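Local coordinates for hypothetical nigD-like protein (Bacteroides caccae, PDB 3QWN) that is of uncharacterised function but, as a NigD-like protein, is probably an immunity (antitoxin) protein, with an OB-type domain and a beta sandwich domain, at residues Pro81-Ala86 against Leu168-Asp173; Leu118-Asn121 against Gln125-Phe128; Leu134-Phe137 against Val143-Leu146; Asp154-Asn159 against Tyr188-Asp193. All coordinates share one frame; numbering follows the deposited sequence.

Contact 1 (Pro81-Ala86 against Leu168-Asp173); sequences PTPKPA and LDKYAD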
loop_
_atom_site.group_PDB
_atom_site.type_symbol
_atom_site.label_atom_id
_atom_site.label_comp_id
_atom_site.label_asym_id
_atom_site.label_seq_id
_atom_site.Cartn_x
_atom_site.Cartn_y
_atom_site.Cartn_z
ATOM N N PRO A 81 5.841 -0.176 2.375
ATOM C CA PRO A 81 6.909 0.585 3.037
ATOM C C PRO A 81 6.627 0.785 4.525
ATOM O O PRO A 81 5.543 1.242 4.932
ATOM C CB PRO A 81 6.937 1.912 2.272
ATOM C CG PRO A 81 5.540 2.093 1.744
ATOM C CD PRO A 81 4.899 0.715 1.654
ATOM N N THR A 82 7.627 0.430 5.351
ATOM C CA THR A 82 7.506 0.630 6.788
ATOM C C THR A 82 7.857 2.101 7.062
ATOM O O THR A 82 8.933 2.545 6.626
ATOM C CB THR A 82 8.368 -0.375 7.583
ATOM O OG1 THR A 82 7.938 -1.703 7.275
ATOM C CG2 THR A 82 8.259 -0.159 9.099
ATOM N N PRO A 83 6.962 2.876 7.737
ATOM C CA PRO A 83 7.304 4.276 8.049
ATOM C C PRO A 83 8.593 4.356 8.878
ATOM O O PRO A 83 8.752 3.635 9.870
ATOM C CB PRO A 83 6.081 4.775 8.845
ATOM C CG PRO A 83 4.990 3.838 8.494
ATOM C CD PRO A 83 5.647 2.511 8.306
ATOM N N LYS A 84 9.530 5.193 8.429
ATOM C CA LYS A 84 10.821 5.356 9.073
ATOM C C LYS A 84 11.170 6.845 9.203
ATOM O O LYS A 84 10.827 7.617 8.303
ATOM C CB LYS A 84 11.914 4.595 8.296
ATOM C CG LYS A 84 11.918 3.089 8.526
ATOM C CD LYS A 84 12.585 2.378 7.351
ATOM C CE LYS A 84 12.346 0.877 7.340
ATOM N NZ LYS A 84 12.787 0.239 6.058
ATOM N N PRO A 85 11.850 7.274 10.309
ATOM C CA PRO A 85 12.202 8.703 10.449
ATOM C C PRO A 85 13.209 9.153 9.394
ATOM O O PRO A 85 13.910 8.314 8.839
ATOM C CB PRO A 85 12.796 8.784 11.859
ATOM C CG PRO A 85 13.300 7.403 12.138
ATOM C CD PRO A 85 12.328 6.490 11.472
ATOM N N ALA A 86 13.277 10.468 9.120
ATOM C CA ALA A 86 14.177 11.057 8.119
ATOM C C ALA A 86 15.669 10.704 8.364
ATOM O O ALA A 86 16.457 10.691 7.417
ATOM C CB ALA A 86 13.996 12.563 8.088
ATOM N N LEU A 168 0.465 -0.424 9.637
ATOM C CA LEU A 168 0.215 0.467 10.774
ATOM C C LEU A 168 0.261 -0.261 12.134
ATOM O O LEU A 168 -0.142 0.306 13.153
ATOM C CB LEU A 168 -1.148 1.183 10.603
ATOM C CG LEU A 168 -1.410 1.929 9.306
ATOM C CD1 LEU A 168 -2.875 2.347 9.222
ATOM C CD2 LEU A 168 -0.475 3.106 9.143
ATOM N N ASP A 169 0.809 -1.482 12.153
ATOM C CA ASP A 169 0.937 -2.326 13.350
ATOM C C ASP A 169 1.829 -1.694 14.429
ATOM O O ASP A 169 1.545 -1.870 15.621
ATOM C CB ASP A 169 1.461 -3.719 12.964
ATOM C CG ASP A 169 0.643 -4.378 11.866
ATOM O OD1 ASP A 169 -0.585 -4.556 12.056
ATOM O OD2 ASP A 169 1.207 -4.644 10.784
ATOM N N LYS A 170 2.855 -0.914 14.019
ATOM C CA LYS A 170 3.803 -0.252 14.921
ATOM C C LYS A 170 3.161 0.843 15.798
ATOM O O LYS A 170 3.795 1.318 16.745
ATOM C CB LYS A 170 5.001 0.330 14.138
ATOM C CG LYS A 170 4.732 1.550 13.242
ATOM C CD LYS A 170 6.028 2.149 12.672
ATOM C CE LYS A 170 6.773 2.934 13.722
ATOM N NZ LYS A 170 8.061 3.469 13.207
ATOM N N TYR A 171 1.928 1.239 15.489
ATOM C CA TYR A 171 1.229 2.305 16.219
ATOM C C TYR A 171 0.281 1.737 17.279
ATOM O O TYR A 171 -0.142 2.467 18.181
ATOM C CB TYR A 171 0.486 3.232 15.233
ATOM C CG TYR A 171 1.412 3.818 14.185
ATOM C CD1 TYR A 171 2.501 4.609 14.551
ATOM C CD2 TYR A 171 1.243 3.525 12.835
ATOM C CE1 TYR A 171 3.387 5.109 13.596
ATOM C CE2 TYR A 171 2.118 4.027 11.870
ATOM C CZ TYR A 171 3.191 4.813 12.256
ATOM O OH TYR A 171 4.047 5.323 11.314
ATOM N N ALA A 172 -0.022 0.429 17.185
ATOM C CA ALA A 172 -0.868 -0.268 18.146
ATOM C C ALA A 172 -0.104 -0.481 19.449
ATOM O O ALA A 172 1.052 -0.926 19.429
ATOM C CB ALA A 172 -1.327 -1.601 17.570
ATOM N N ASP A 173 -0.735 -0.100 20.577
ATOM C CA ASP A 173 -0.165 -0.262 21.912
ATOM C C ASP A 173 -1.105 -1.143 22.737
ATOM O O ASP A 173 -2.229 -0.739 23.053
ATOM C CB ASP A 173 0.100 1.101 22.586
ATOM C CG ASP A 173 1.031 1.075 23.792
ATOM O OD1 ASP A 173 1.454 -0.037 24.205
ATOM O OD2 ASP A 173 1.345 2.161 24.319
#
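Pro83 meets Tyr171 through the phenol oxygen: its CB lies 3.2 Å from Tyr171 OH, and CG of the same ring 3.3 Å from that oxygen. The two side chains approach at a slant, and the pyrrolidine covers the hydroxyl end of Tyr171 more than its ring, since Pro83 CG to Tyr171 CZ is 4.3 Å. Beside them, Lys170 NZ gives a weak hydrogen bond to Pro83 O at 3.4 Å. Lys170 turns back over its neighbour: CG, set between backbone N and carbonyl carbon (chi1 70°), stands 3.6 Å above the centre of the Tyr171 ring, and a bend at chi3 (-76°) brings NZ within weak bonding distance of Pro83 O. In the C-terminal beta sandwich domain, the 3-10 turn that follows strand 158-167 of the three-stranded sheet thus packs on the residue leading into 84-85, a short, weakly bonded outer strand of the five-stranded sheet. Further out, Glu132 on strand 127-133 holds both polar ends, its OE2 making a salt bridge with Lys170 NZ and a hydrogen bond with Tyr171 OH. The turn is itself fixed by Tyr171 N bonding to Leu168 O (3.3 Å), while Ile130 and Val166 back Pro83.

Contact 2 (Leu118-Asn121 against Gln125-Phe128); sequences LKVN and QHVF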
loop_
_atom_site.group_PDB
_atom_site.type_symbol
_atom_site.label_atom_id
_atom_site.label_comp_id
_atom_site.label_asym_id
_atom_site.label_seq_id
_atom_site.Cartn_x
_atom_site.Cartn_y
_atom_site.Cartn_z
ATOM N N LEU A 118 1.605 7.558 -11.734
ATOM C CA LEU A 118 2.968 7.937 -12.083
ATOM C C LEU A 118 3.088 8.146 -13.566
ATOM O O LEU A 118 2.373 7.508 -14.338
ATOM C CB LEU A 118 3.895 6.746 -11.715
ATOM C CG LEU A 118 4.489 6.667 -10.342
ATOM C CD1 LEU A 118 3.434 6.330 -9.301
ATOM C CD2 LEU A 118 5.517 5.588 -10.324
ATOM N N LYS A 119 4.050 8.949 -13.961
ATOM C CA LYS A 119 4.443 9.121 -15.344
ATOM C C LYS A 119 5.841 8.512 -15.383
ATOM O O LYS A 119 6.741 8.952 -14.660
ATOM C CB LYS A 119 4.342 10.593 -15.824
ATOM C CG LYS A 119 2.928 11.013 -16.258
ATOM C CD LYS A 119 2.713 10.912 -17.779
ATOM C CE LYS A 119 1.566 11.755 -18.300
ATOM N NZ LYS A 119 1.412 11.607 -19.776
ATOM N N VAL A 120 5.962 7.385 -16.110
ATOM C CA VAL A 120 7.182 6.580 -16.209
ATOM C C VAL A 120 7.647 6.439 -17.672
ATOM O O VAL A 120 7.038 6.982 -18.599
ATOM C CB VAL A 120 6.945 5.162 -15.585
ATOM C CG1 VAL A 120 6.457 5.256 -14.145
ATOM C CG2 VAL A 120 5.980 4.323 -16.443
ATOM N N ASN A 121 8.757 5.722 -17.855
ATOM C CA ASN A 121 9.264 5.307 -19.150
ATOM C C ASN A 121 9.658 3.832 -18.996
ATOM O O ASN A 121 8.798 2.968 -19.146
ATOM C CB ASN A 121 10.382 6.194 -19.651
ATOM C CG ASN A 121 10.935 5.763 -20.997
ATOM O OD1 ASN A 121 10.341 4.958 -21.742
ATOM N ND2 ASN A 121 12.104 6.278 -21.338
ATOM N N GLN A 125 14.102 1.846 -11.641
ATOM C CA GLN A 125 13.290 1.388 -10.521
ATOM C C GLN A 125 12.757 2.587 -9.767
ATOM O O GLN A 125 13.500 3.505 -9.449
ATOM C CB GLN A 125 14.107 0.450 -9.598
ATOM C CG GLN A 125 13.331 -0.256 -8.476
ATOM C CD GLN A 125 12.166 -1.121 -8.927
ATOM O OE1 GLN A 125 12.240 -1.908 -9.871
ATOM N NE2 GLN A 125 11.049 -0.995 -8.238
ATOM N N HIS A 126 11.439 2.601 -9.544
ATOM C CA HIS A 126 10.752 3.626 -8.797
ATOM C C HIS A 126 10.730 3.124 -7.363
ATOM O O HIS A 126 10.229 2.032 -7.087
ATOM C CB HIS A 126 9.365 3.917 -9.384
ATOM C CG HIS A 126 9.417 4.670 -10.681
ATOM N ND1 HIS A 126 9.128 6.019 -10.748
ATOM C CD2 HIS A 126 9.764 4.243 -11.917
ATOM C CE1 HIS A 126 9.275 6.358 -12.015
ATOM N NE2 HIS A 126 9.659 5.323 -12.754
ATOM N N VAL A 127 11.412 3.850 -6.483
ATOM C CA VAL A 127 11.553 3.464 -5.083
ATOM C C VAL A 127 10.625 4.333 -4.232
ATOM O O VAL A 127 10.673 5.560 -4.305
ATOM C CB VAL A 127 13.038 3.514 -4.592
ATOM C CG1 VAL A 127 13.158 2.998 -3.158
ATOM C CG2 VAL A 127 13.957 2.722 -5.521
ATOM N N PHE A 128 9.745 3.666 -3.466
ATOM C CA PHE A 128 8.787 4.287 -2.573
ATOM C C PHE A 128 9.145 4.009 -1.114
ATOM O O PHE A 128 9.666 2.936 -0.796
ATOM C CB PHE A 128 7.369 3.803 -2.863
ATOM C CG PHE A 128 6.862 4.216 -4.221
ATOM C CD1 PHE A 128 6.369 5.508 -4.440
ATOM C CD2 PHE A 128 6.872 3.318 -5.285
ATOM C CE1 PHE A 128 5.929 5.900 -5.702
ATOM C CE2 PHE A 128 6.408 3.705 -6.543
ATOM C CZ PHE A 128 5.964 5.002 -6.746
#
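Val120 and His126 mark the closest backbone approach, with Val120 CA and His126 CA 8.7 Å apart, too far for main-chain pairing, so the end of strand 111-120 and the residues leading into and opening strand 127-133 meet through side chains that face each other. His126 is the central piece. Its imidazole comes in obliquely to two aliphatic side chains: Val120 CG1 is 3.5 Å from His126 NE2, and Leu118 CD2 is 3.7 Å from His126 ND1. The first torsion of His126 (chi1 -73°) puts CG beside its backbone N and sends the ring across to the facing strand. Leu118 CD2 also touches Phe128, lying in the plane of that ring at its edge, 3.7 Å from Phe128 CZ; the other methyl, CD1, sits 3.8 Å from the same CZ. Leu118 thus reaches from the opposite direction to both rings. The turn of the imidazole about its own bond is probably set by hydrogen bonds at both nitrogens, NE2 with Asp154 OD2 and ND1 with His149 NE2; the His149 ring also stacks on Phe128. These polar partners satisfy both nitrogens of a buried imidazole that packs against hydrocarbon neighbours. Side chains from the three-stranded and five-stranded sheets packing against each other, here across a short connection of the chain, are consistent with the beta sandwich of the NigD-like C-terminal domain.

Contact 3 (Leu134-Phe137 against Val143-Leu146); sequences LSEF and VNML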
loop_
_atom_site.group_PDB
_atom_site.type_symbol
_atom_site.label_atom_id
_atom_site.label_comp_id
_atom_site.label_asym_id
_atom_site.label_seq_id
_atom_site.Cartn_x
_atom_site.Cartn_y
_atom_site.Cartn_z
ATOM N N LEU A 134 7.041 11.757 14.280
ATOM C CA LEU A 134 6.214 11.467 15.443
ATOM C C LEU A 134 6.258 12.587 16.470
ATOM O O LEU A 134 5.877 12.359 17.617
ATOM C CB LEU A 134 6.638 10.130 16.073
ATOM C CG LEU A 134 6.457 8.882 15.214
ATOM C CD1 LEU A 134 7.171 7.686 15.838
ATOM C CD2 LEU A 134 4.978 8.582 14.939
ATOM N N SER A 135 6.637 13.817 16.053
ATOM C CA SER A 135 6.749 14.993 16.936
ATOM C C SER A 135 5.439 15.334 17.685
ATOM O O SER A 135 5.496 15.871 18.795
ATOM C CB SER A 135 7.228 16.212 16.155
ATOM O OG SER A 135 6.324 16.581 15.129
ATOM N N GLU A 136 4.279 15.022 17.089
ATOM C CA GLU A 136 2.968 15.293 17.684
ATOM C C GLU A 136 2.311 14.024 18.240
ATOM O O GLU A 136 1.194 14.116 18.751
ATOM C CB GLU A 136 2.005 15.908 16.648
ATOM C CG GLU A 136 2.381 17.237 16.017
ATOM C CD GLU A 136 1.534 17.567 14.793
ATOM O OE1 GLU A 136 0.284 17.590 14.906
ATOM O OE2 GLU A 136 2.126 17.797 13.715
ATOM N N PHE A 137 2.961 12.845 18.117
ATOM C CA PHE A 137 2.370 11.571 18.540
ATOM C C PHE A 137 2.039 11.489 20.033
ATOM O O PHE A 137 1.001 10.916 20.373
ATOM C CB PHE A 137 3.244 10.388 18.157
ATOM C CG PHE A 137 2.539 9.053 18.258
ATOM C CD1 PHE A 137 1.508 8.726 17.393
ATOM C CD2 PHE A 137 2.924 8.112 19.207
ATOM C CE1 PHE A 137 0.864 7.486 17.479
ATOM C CE2 PHE A 137 2.282 6.868 19.290
ATOM C CZ PHE A 137 1.256 6.566 18.427
ATOM N N VAL A 143 0.326 10.967 13.550
ATOM C CA VAL A 143 1.433 10.349 12.826
ATOM C C VAL A 143 1.560 11.101 11.496
ATOM O O VAL A 143 0.646 11.037 10.660
ATOM C CB VAL A 143 1.244 8.823 12.604
ATOM C CG1 VAL A 143 2.377 8.248 11.765
ATOM C CG2 VAL A 143 1.108 8.077 13.925
ATOM N N ASN A 144 2.666 11.834 11.319
ATOM C CA ASN A 144 2.906 12.558 10.078
ATOM C C ASN A 144 3.676 11.674 9.122
ATOM O O ASN A 144 4.699 11.103 9.492
ATOM C CB ASN A 144 3.622 13.871 10.327
ATOM C CG ASN A 144 2.739 14.892 10.983
ATOM O OD1 ASN A 144 1.777 15.375 10.401
ATOM N ND2 ASN A 144 3.036 15.231 12.227
HETATM N N MSE A 145 3.139 11.510 7.900
HETATM C CA MSE A 145 3.738 10.680 6.858
HETATM C C MSE A 145 3.976 11.479 5.604
HETATM O O MSE A 145 3.094 12.195 5.147
HETATM C CB MSE A 145 2.852 9.482 6.540
HETATM C CG MSE A 145 2.707 8.510 7.678
HETATM SE SE MSE A 145 1.841 6.912 7.060
HETATM C CE MSE A 145 1.649 6.018 8.780
ATOM N N LEU A 146 5.175 11.386 5.065
ATOM C CA LEU A 146 5.536 12.043 3.817
ATOM C C LEU A 146 5.974 10.975 2.853
ATOM O O LEU A 146 6.813 10.148 3.207
ATOM C CB LEU A 146 6.637 13.102 4.008
ATOM C CG LEU A 146 7.239 13.750 2.738
ATOM C CD1 LEU A 146 6.160 14.498 1.891
ATOM C CD2 LEU A 146 8.361 14.702 3.120
#
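A surface contact, part polar and part apolar, joins Leu134, Glu136 and Phe137 to Val143 and Asn144 where the chain turns between neighbouring antiparallel strands 127-133 and 142-150. Val143 carries the apolar half with its CG2, which is 4.0 Å from Leu134 CD2 and 3.6 Å from Phe137 CD1. All three side chains run the same way, with Val143 alongside each of the other two, and the methyl meets the phenyl ring obliquely. Phe137 reaches this place because its CG stands anti to the backbone N (chi1 -166°), and its amide is tied back by a bond from Phe137 N to Leu134 O of 3.0 Å. The polar half is a hydrogen bond from Asn144 ND2 to Glu136 OE2, 3.1 Å long with an N-H...O angle of 153°. It descends on the carboxylate from above its plane, 65° out of it, and the two side chains cross at about a right angle. Asn144 ND2 has a weak second acceptor in Asp133 OD2, which also bonds Ser135 OG. Around the turn, the short helix 137-140 completes the connection, strand 181-190 flanks strand 142-150 and presents Ile181 to both Phe137 and Val143, and Tyr171 packs on Val143 from the loop after strand 158-167.

Contact 4 (Asp154-Asn159 against Tyr188-Asp193); sequences DEEYYN and YTYDKD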
loop_
_atom_site.group_PDB
_atom_site.type_symbol
_atom_site.label_atom_id
_atom_site.label_comp_id
_atom_site.label_asym_id
_atom_site.label_seq_id
_atom_site.Cartn_x
_atom_site.Cartn_y
_atom_site.Cartn_z
ATOM N N ASP A 154 13.985 8.429 -14.285
ATOM C CA ASP A 154 13.048 7.904 -15.287
ATOM C C ASP A 154 12.235 9.049 -15.891
ATOM O O ASP A 154 11.781 9.925 -15.149
ATOM C CB ASP A 154 12.107 6.849 -14.666
ATOM C CG ASP A 154 11.457 5.924 -15.666
ATOM O OD1 ASP A 154 11.998 5.777 -16.778
ATOM O OD2 ASP A 154 10.430 5.313 -15.321
ATOM N N GLU A 155 12.095 9.064 -17.232
ATOM C CA GLU A 155 11.356 10.107 -17.958
ATOM C C GLU A 155 9.858 10.006 -17.641
ATOM O O GLU A 155 9.374 8.940 -17.302
ATOM C CB GLU A 155 11.611 10.008 -19.476
ATOM C CG GLU A 155 13.058 10.236 -19.901
ATOM C CD GLU A 155 14.020 9.064 -19.769
ATOM O OE1 GLU A 155 13.568 7.937 -19.459
ATOM O OE2 GLU A 155 15.237 9.272 -19.976
ATOM N N GLU A 156 9.141 11.120 -17.712
ATOM C CA GLU A 156 7.716 11.173 -17.399
ATOM C C GLU A 156 6.916 11.085 -18.692
ATOM O O GLU A 156 6.384 12.092 -19.168
ATOM C CB GLU A 156 7.411 12.462 -16.610
ATOM C CG GLU A 156 8.120 12.477 -15.273
ATOM C CD GLU A 156 7.971 13.713 -14.419
ATOM O OE1 GLU A 156 7.627 14.781 -14.969
ATOM O OE2 GLU A 156 8.245 13.622 -13.202
ATOM N N TYR A 157 6.851 9.865 -19.270
ATOM C CA TYR A 157 6.214 9.649 -20.565
ATOM C C TYR A 157 4.827 8.996 -20.509
ATOM O O TYR A 157 3.925 9.437 -21.227
ATOM C CB TYR A 157 7.110 8.766 -21.460
ATOM C CG TYR A 157 8.415 9.345 -21.950
ATOM C CD1 TYR A 157 8.706 10.705 -21.810
ATOM C CD2 TYR A 157 9.354 8.542 -22.590
ATOM C CE1 TYR A 157 9.892 11.252 -22.320
ATOM C CE2 TYR A 157 10.550 9.074 -23.091
ATOM C CZ TYR A 157 10.820 10.424 -22.948
ATOM O OH TYR A 157 12.013 10.893 -23.458
ATOM N N TYR A 158 4.691 7.887 -19.771
ATOM C CA TYR A 158 3.458 7.065 -19.766
ATOM C C TYR A 158 2.871 6.902 -18.387
ATOM O O TYR A 158 3.600 6.726 -17.422
ATOM C CB TYR A 158 3.737 5.645 -20.350
ATOM C CG TYR A 158 4.687 5.629 -21.527
ATOM C CD1 TYR A 158 4.346 6.229 -22.738
ATOM C CD2 TYR A 158 5.930 5.014 -21.433
ATOM C CE1 TYR A 158 5.223 6.225 -23.818
ATOM C CE2 TYR A 158 6.820 5.017 -22.506
ATOM C CZ TYR A 158 6.456 5.608 -23.702
ATOM O OH TYR A 158 7.334 5.626 -24.765
ATOM N N ASN A 159 1.556 6.916 -18.300
ATOM C CA ASN A 159 0.856 6.755 -17.037
ATOM C C ASN A 159 0.915 5.312 -16.599
ATOM O O ASN A 159 0.777 4.396 -17.411
ATOM C CB ASN A 159 -0.606 7.229 -17.145
ATOM C CG ASN A 159 -0.740 8.722 -17.353
ATOM O OD1 ASN A 159 -0.206 9.545 -16.596
ATOM N ND2 ASN A 159 -1.468 9.106 -18.379
ATOM N N TYR A 188 4.432 14.908 -2.739
ATOM C CA TYR A 188 4.715 15.907 -3.762
ATOM C C TYR A 188 3.991 15.537 -5.032
ATOM O O TYR A 188 3.963 14.366 -5.415
ATOM C CB TYR A 188 6.220 16.069 -3.989
ATOM C CG TYR A 188 6.891 16.929 -2.931
ATOM C CD1 TYR A 188 7.083 16.454 -1.634
ATOM C CD2 TYR A 188 7.353 18.209 -3.232
ATOM C CE1 TYR A 188 7.722 17.225 -0.667
ATOM C CE2 TYR A 188 7.966 19.006 -2.259
ATOM C CZ TYR A 188 8.152 18.508 -0.974
ATOM O OH TYR A 188 8.768 19.247 0.022
ATOM N N THR A 189 3.373 16.526 -5.654
ATOM C CA THR A 189 2.578 16.406 -6.881
ATOM C C THR A 189 2.779 17.667 -7.725
ATOM O O THR A 189 3.339 18.649 -7.232
ATOM C CB THR A 189 1.086 16.175 -6.507
ATOM O OG1 THR A 189 0.364 15.708 -7.653
ATOM C CG2 THR A 189 0.426 17.401 -5.871
ATOM N N TYR A 190 2.329 17.657 -8.978
ATOM C CA TYR A 190 2.419 18.847 -9.826
ATOM C C TYR A 190 1.186 19.703 -9.667
ATOM O O TYR A 190 0.086 19.159 -9.622
ATOM C CB TYR A 190 2.580 18.472 -11.308
ATOM C CG TYR A 190 3.951 17.954 -11.682
ATOM C CD1 TYR A 190 5.089 18.753 -11.523
ATOM C CD2 TYR A 190 4.112 16.681 -12.248
ATOM C CE1 TYR A 190 6.353 18.286 -11.892
ATOM C CE2 TYR A 190 5.369 16.212 -12.627
ATOM C CZ TYR A 190 6.484 17.021 -12.461
ATOM O OH TYR A 190 7.725 16.562 -12.829
ATOM N N ASP A 191 1.355 21.047 -9.638
ATOM C CA ASP A 191 0.207 21.957 -9.588
ATOM C C ASP A 191 -0.305 22.174 -11.023
ATOM O O ASP A 191 0.211 21.544 -11.956
ATOM C CB ASP A 191 0.538 23.293 -8.862
ATOM C CG ASP A 191 1.654 24.167 -9.423
ATOM O OD1 ASP A 191 1.941 24.069 -10.635
ATOM O OD2 ASP A 191 2.194 24.998 -8.665
ATOM N N LYS A 192 -1.307 23.068 -11.199
ATOM C CA LYS A 192 -1.908 23.406 -12.496
ATOM C C LYS A 192 -0.863 23.882 -13.527
ATOM O O LYS A 192 -1.042 23.633 -14.721
ATOM C CB LYS A 192 -2.981 24.494 -12.312
ATOM N N ASP A 193 0.238 24.514 -13.055
ATOM C CA ASP A 193 1.323 25.078 -13.869
ATOM C C ASP A 193 2.546 24.146 -14.072
ATOM O O ASP A 193 3.543 24.590 -14.667
ATOM C CB ASP A 193 1.823 26.382 -13.210
ATOM C CG ASP A 193 0.734 27.384 -12.851
ATOM O OD1 ASP A 193 -0.183 27.594 -13.684
ATOM O OD2 ASP A 193 0.806 27.970 -11.737
#
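Glu156 and Tyr190 make this contact by themselves, reaching for one another across a backbone separation of 12.0 Å between Glu156 CA and Tyr190 CA. The hydrogen bond comes first: Tyr190 OH donates to Glu156 OE1 at 2.8 Å, meeting the syn lone pair of that oxygen, on the side of the other carboxylate oxygen. That other oxygen, Glu156 OE2, is 3.0 Å from Tyr190 OH, so the hydroxyl sits in front of the carboxylate. Glu156 OE1 lies near the ring plane at the edge of Tyr190, and the carboxylate is turned almost perpendicular to that ring, 83° between planes. Extension of Glu156 beyond CG (chi2 177°) gives it the necessary length. The backbone on each side has its own local feature. Tyr157 and Tyr158 both face Val120, a classic beta bulge, and Asp193 N bonds Asp191 OD1 at 3.0 Å in an Asx turn, though Asp193 is poorly ordered. The carboxylate is thus presented just before strand 158-167, beside strand 111-120, where Glu156 touches Lys119; the phenol stands at the end of strand 181-190, in the other sheet, with Pro99 packed against Tyr190.

Overall arrangement
All four contacts lie in the C-terminal beta sandwich domain. Along the chain, contacts 2 and 3 follow in series and both are nested within the span closed by contact 1, whereas contacts 1 and 4 interleave. Contacts 1 and 3 form one group, their centres about 10 Å apart, joined by Tyr171 packing on Val143 and Met145, and Leu168 on Met145. Contacts 2 and 4 form another, about 11 Å between centres, linked by the backbone pair Val120 O and Tyr158 N at 2.8 Å. Centres in different groups are 23 to 28 Å apart, yet Pro81 still touches Phe128 and Leu146 touches Tyr188. Contacts 1, 2 and 4 each tie the three-stranded side to the five-stranded sheet; contact 3 closes a turn within the latter.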